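Local coordinates for putative N-acetylneuraminate lyase ([Ruminococcus] gnavus ATCC 29149, PDB 6RB7), which is a putative lyase of the dihydrodipicolinate synthetase family, built on a barrel of eight parallel strands followed by further helices, at residues 288-291 with 292-296; 139-143 with 144-148. All coordinates share one frame; numbering follows the deposited sequence.

Contact 1. Residues 288-291 with 292-296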
# COMPACT_ATOMS: atom_id res chain seq x y z
N TYR A 288 22.86 -3.58 10.40
CA TYR A 288 24.12 -4.25 10.01
C TYR A 288 25.30 -3.59 10.73
O TYR A 288 26.27 -4.28 10.99
CB TYR A 288 24.25 -4.38 8.49
CG TYR A 288 23.15 -5.24 7.93
CD1 TYR A 288 23.10 -6.59 8.20
CD2 TYR A 288 22.10 -4.68 7.23
CE1 TYR A 288 22.06 -7.39 7.76
CE2 TYR A 288 21.04 -5.47 6.80
CZ TYR A 288 21.00 -6.82 7.11
OH TYR A 288 19.98 -7.63 6.65
N ALA A 289 25.21 -2.29 11.00
CA ALA A 289 26.27 -1.59 11.80
C ALA A 289 26.28 -2.18 13.21
O ALA A 289 27.38 -2.38 13.79
CB ALA A 289 26.04 -0.12 11.81
N VAL A 290 25.09 -2.42 13.78
CA VAL A 290 24.99 -3.05 15.12
C VAL A 290 25.62 -4.44 15.05
O VAL A 290 26.41 -4.79 15.91
CB VAL A 290 23.53 -3.12 15.60
CG1 VAL A 290 23.39 -3.96 16.84
CG2 VAL A 290 22.95 -1.74 15.77
N ILE A 291 25.28 -5.24 14.03
CA ILE A 291 25.83 -6.62 13.96
C ILE A 291 27.36 -6.59 13.83
O ILE A 291 28.02 -7.36 14.51
CB ILE A 291 25.16 -7.41 12.79
CG1 ILE A 291 23.69 -7.68 13.13
CG2 ILE A 291 25.92 -8.70 12.54
CD1 ILE A 291 22.92 -8.28 11.97
N LYS A 292 27.92 -5.70 13.01
CA LYS A 292 29.40 -5.68 12.88
C LYS A 292 30.02 -5.33 14.23
O LYS A 292 31.05 -5.90 14.57
CB LYS A 292 29.79 -4.70 11.79
CG LYS A 292 29.36 -5.16 10.41
CD LYS A 292 29.74 -4.21 9.28
CE LYS A 292 28.97 -4.54 8.00
NZ LYS A 292 29.49 -3.74 6.88
N ALA A 293 29.39 -4.44 15.00
CA ALA A 293 29.93 -4.05 16.32
C ALA A 293 29.81 -5.23 17.31
O ALA A 293 30.72 -5.46 18.13
CB ALA A 293 29.28 -2.80 16.83
N ILE A 294 28.71 -5.97 17.25
CA ILE A 294 28.52 -7.19 18.07
C ILE A 294 29.63 -8.18 17.73
O ILE A 294 30.17 -8.83 18.67
CB ILE A 294 27.13 -7.81 17.86
CG1 ILE A 294 26.09 -6.90 18.50
CG2 ILE A 294 27.08 -9.21 18.42
CD1 ILE A 294 24.65 -7.25 18.14
N LEU A 295 29.93 -8.40 16.46
CA LEU A 295 30.94 -9.42 16.09
C LEU A 295 32.33 -8.96 16.54
O LEU A 295 33.15 -9.83 16.83
CB LEU A 295 30.88 -9.68 14.58
CG LEU A 295 29.63 -10.45 14.16
CD1 LEU A 295 29.58 -10.57 12.67
CD2 LEU A 295 29.58 -11.79 14.87
N LYS A 296 32.57 -7.66 16.62
CA LYS A 296 33.86 -7.20 17.25
C LYS A 296 33.88 -7.60 18.72
O LYS A 296 34.90 -8.16 19.17
CB LYS A 296 34.03 -5.70 17.04
CG LYS A 296 35.26 -5.11 17.71
CD LYS A 296 35.43 -3.64 17.31
CE LYS A 296 36.80 -3.07 17.58
NZ LYS A 296 37.84 -3.96 17.02
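This is a local contact between successive turns of helix 287-299, in the helical region that follows the last barrel strand. Residues 288-291 sit one turn before 292-296. Four i to i+4 backbone bonds join them: K292 N to Y288 O, A293 N to A289 O, I294 N to V290 O and L295 N to I291 O. The side chains of the later turn lean on the same carbonyls. I294 CG1 is 3.4 Å from V290 O, and L295 CG is 3.5 Å from I291 O.

The apolar side chains pair along the same spacing. With chi1 at 170°, V290 CG1 lies opposite the backbone N and beside the carbonyl carbon, where it meets I294 CD1 at 3.8 Å. The two side chains cross at a slant. I291 and L295 lie side by side and point the same way, with I291 CG2 4.1 Å from L295 CD1. M280 of helix 263-281 covers V290, I291 and I294, and helix 317-335 packs on A293 and I294.

K292 starts alongside the helix, its CG 3.3 Å from Y288 O. The chain is extended beyond CG and takes NZ to a salt bridge with E83 and to the carbonyls of A47 and A305. E83 probably balances the charge of this buried lysine. Y288 OH bonds to S81 and to a bound Tris molecule. The pattern is that of a regular alpha-helix in the C-terminal helical region of this barrel family.

Contact 2. Residues 139-143 with 144-148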
# COMPACT_ATOMS: atom_id res chain seq x y z
N ILE A 139 17.65 -10.69 -7.08
CA ILE A 139 16.42 -9.88 -6.86
C ILE A 139 15.84 -9.50 -8.21
O ILE A 139 16.50 -9.63 -9.26
CB ILE A 139 16.72 -8.67 -5.98
CG1 ILE A 139 17.73 -7.71 -6.61
CG2 ILE A 139 17.11 -9.11 -4.58
CD1 ILE A 139 17.75 -6.36 -5.92
N PRO A 140 14.61 -9.01 -8.26
CA PRO A 140 14.07 -8.45 -9.49
C PRO A 140 14.72 -7.11 -9.81
O PRO A 140 15.40 -6.48 -8.98
CB PRO A 140 12.58 -8.21 -9.19
CG PRO A 140 12.32 -8.82 -7.85
CD PRO A 140 13.66 -8.86 -7.15
N PRO A 141 14.41 -6.56 -11.00
CA PRO A 141 14.71 -5.16 -11.28
C PRO A 141 14.03 -4.27 -10.23
O PRO A 141 12.93 -4.57 -9.76
CB PRO A 141 14.10 -4.93 -12.66
CG PRO A 141 14.04 -6.33 -13.28
CD PRO A 141 13.70 -7.24 -12.11
N ILE A 142 14.70 -3.19 -9.87
CA ILE A 142 14.22 -2.28 -8.80
C ILE A 142 13.87 -0.89 -9.35
O ILE A 142 14.21 -0.57 -10.51
CB ILE A 142 15.26 -2.17 -7.67
CG1 ILE A 142 16.56 -1.50 -8.10
CG2 ILE A 142 15.50 -3.56 -7.10
CD1 ILE A 142 17.45 -1.15 -6.96
N TYR A 143 13.30 -0.06 -8.46
CA TYR A 143 12.97 1.37 -8.71
C TYR A 143 11.80 1.49 -9.66
O TYR A 143 10.69 1.68 -9.19
CB TYR A 143 14.17 2.21 -9.14
CG TYR A 143 13.89 3.68 -9.11
CD1 TYR A 143 13.95 4.39 -7.93
CD2 TYR A 143 13.59 4.38 -10.25
CE1 TYR A 143 13.66 5.73 -7.88
CE2 TYR A 143 13.32 5.73 -10.23
CZ TYR A 143 13.39 6.43 -9.04
OH TYR A 143 13.15 7.79 -8.96
N PHE A 144 12.01 1.31 -10.97
CA PHE A 144 10.88 1.18 -11.92
C PHE A 144 10.19 -0.15 -11.68
O PHE A 144 10.85 -1.13 -11.28
CB PHE A 144 11.34 1.29 -13.36
CG PHE A 144 11.75 2.68 -13.81
CD1 PHE A 144 10.94 3.77 -13.57
CD2 PHE A 144 12.93 2.88 -14.51
CE1 PHE A 144 11.27 5.04 -14.02
CE2 PHE A 144 13.26 4.15 -14.96
CZ PHE A 144 12.41 5.22 -14.76
N HIS A 145 8.88 -0.19 -11.87
CA HIS A 145 8.11 -1.44 -11.73
C HIS A 145 7.94 -2.02 -13.13
O HIS A 145 7.10 -1.54 -13.88
CB HIS A 145 6.77 -1.15 -11.04
CG HIS A 145 6.94 -0.50 -9.70
ND1 HIS A 145 8.10 -0.61 -8.94
CD2 HIS A 145 6.11 0.33 -9.01
CE1 HIS A 145 7.96 0.10 -7.84
NE2 HIS A 145 6.75 0.71 -7.88
N LEU A 146 8.73 -3.03 -13.46
CA LEU A 146 8.74 -3.55 -14.83
C LEU A 146 7.74 -4.67 -14.97
O LEU A 146 7.43 -5.40 -14.02
CB LEU A 146 10.17 -3.96 -15.19
CG LEU A 146 11.21 -2.85 -15.16
CD1 LEU A 146 12.54 -3.38 -15.69
CD2 LEU A 146 10.73 -1.65 -15.94
N PRO A 147 7.23 -4.87 -16.19
CA PRO A 147 6.30 -5.95 -16.44
C PRO A 147 6.95 -7.32 -16.29
O PRO A 147 8.16 -7.48 -16.38
CB PRO A 147 5.81 -5.76 -17.87
CG PRO A 147 6.73 -4.73 -18.46
CD PRO A 147 7.48 -4.04 -17.36
N GLU A 148 6.10 -8.33 -16.09
CA GLU A 148 6.64 -9.68 -15.81
C GLU A 148 7.54 -10.16 -16.95
O GLU A 148 8.54 -10.85 -16.68
CB GLU A 148 5.50 -10.68 -15.61
CG GLU A 148 4.67 -10.45 -14.35
CD GLU A 148 3.65 -11.56 -14.05
OE1 GLU A 148 3.52 -12.50 -14.83
OE2 GLU A 148 2.96 -11.47 -13.04
O HOH W 1 10.76 -3.84 -11.53
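The backbone turns sharply at Y143 (phi 71°, psi -78°), bringing I142 O within 2.9 Å of F144 N. These torsions are close to those of a classic gamma turn. The turn lies in the loop between strand 135-138 and helix 148-160, at the C-terminal end of the barrel strands. The contact is local.

Y143 and F144 are neighbours in the chain, yet their rings meet in a T-shaped stack. The edge of Y143 is directed at the face of F144. The centroids are 5.5 Å apart and the planes are inclined at 67°. Y143 CD2 stands 4.2 Å above the F144 plane, over its centre. F144 has CG anti to its carbonyl carbon and beside its own N, a torsion that keeps its ring near Y143. H145 also bends back: its CE1 comes to 3.4 Å from Y143 O, while NE2 bonds to Q174 O of a neighbouring subunit.

On either side of Y143 in the chain, P141 and L146 meet at a slant, P141 CB touching L146 CD1 at 3.7 Å. I151 and Y154 of helix 148-160 pack against P141 as well. Y143 rests on I172 of the neighbouring subunit, and Y143 of that subunit rests on I139 and I142. The loop thus belongs to a subunit interface, as in relatives where a tyrosine of this loop reaches the next subunit.

A water ties the bend together. It donates to P141 O and, at 2.7 Å, to F144 O, and it accepts from L146 N at 2.9 Å.

Contacts 1 and 2 are separate. Their centres are 31 Å apart and their nearest atoms about 12 Å apart. Contact 1 lies on a helix beyond the barrel, but Y288 and K292 reach S81 and E83, in the loop after strand 74-77. Contact 2 is a loop at the C-terminal end of the barrel strands, and contact 1 thus reaches another loop at that end. Contact 2 also meets a neighbouring subunit; contact 1 meets none. Y288 is about 3 Å from a Tris molecule and H145 about 3 Å from a glycerol, both probably from the crystallisation liquor. L146 is about 4 Å from a magnesium ion. Bicine lies at A260, G261 and K262, which belong to neither contact.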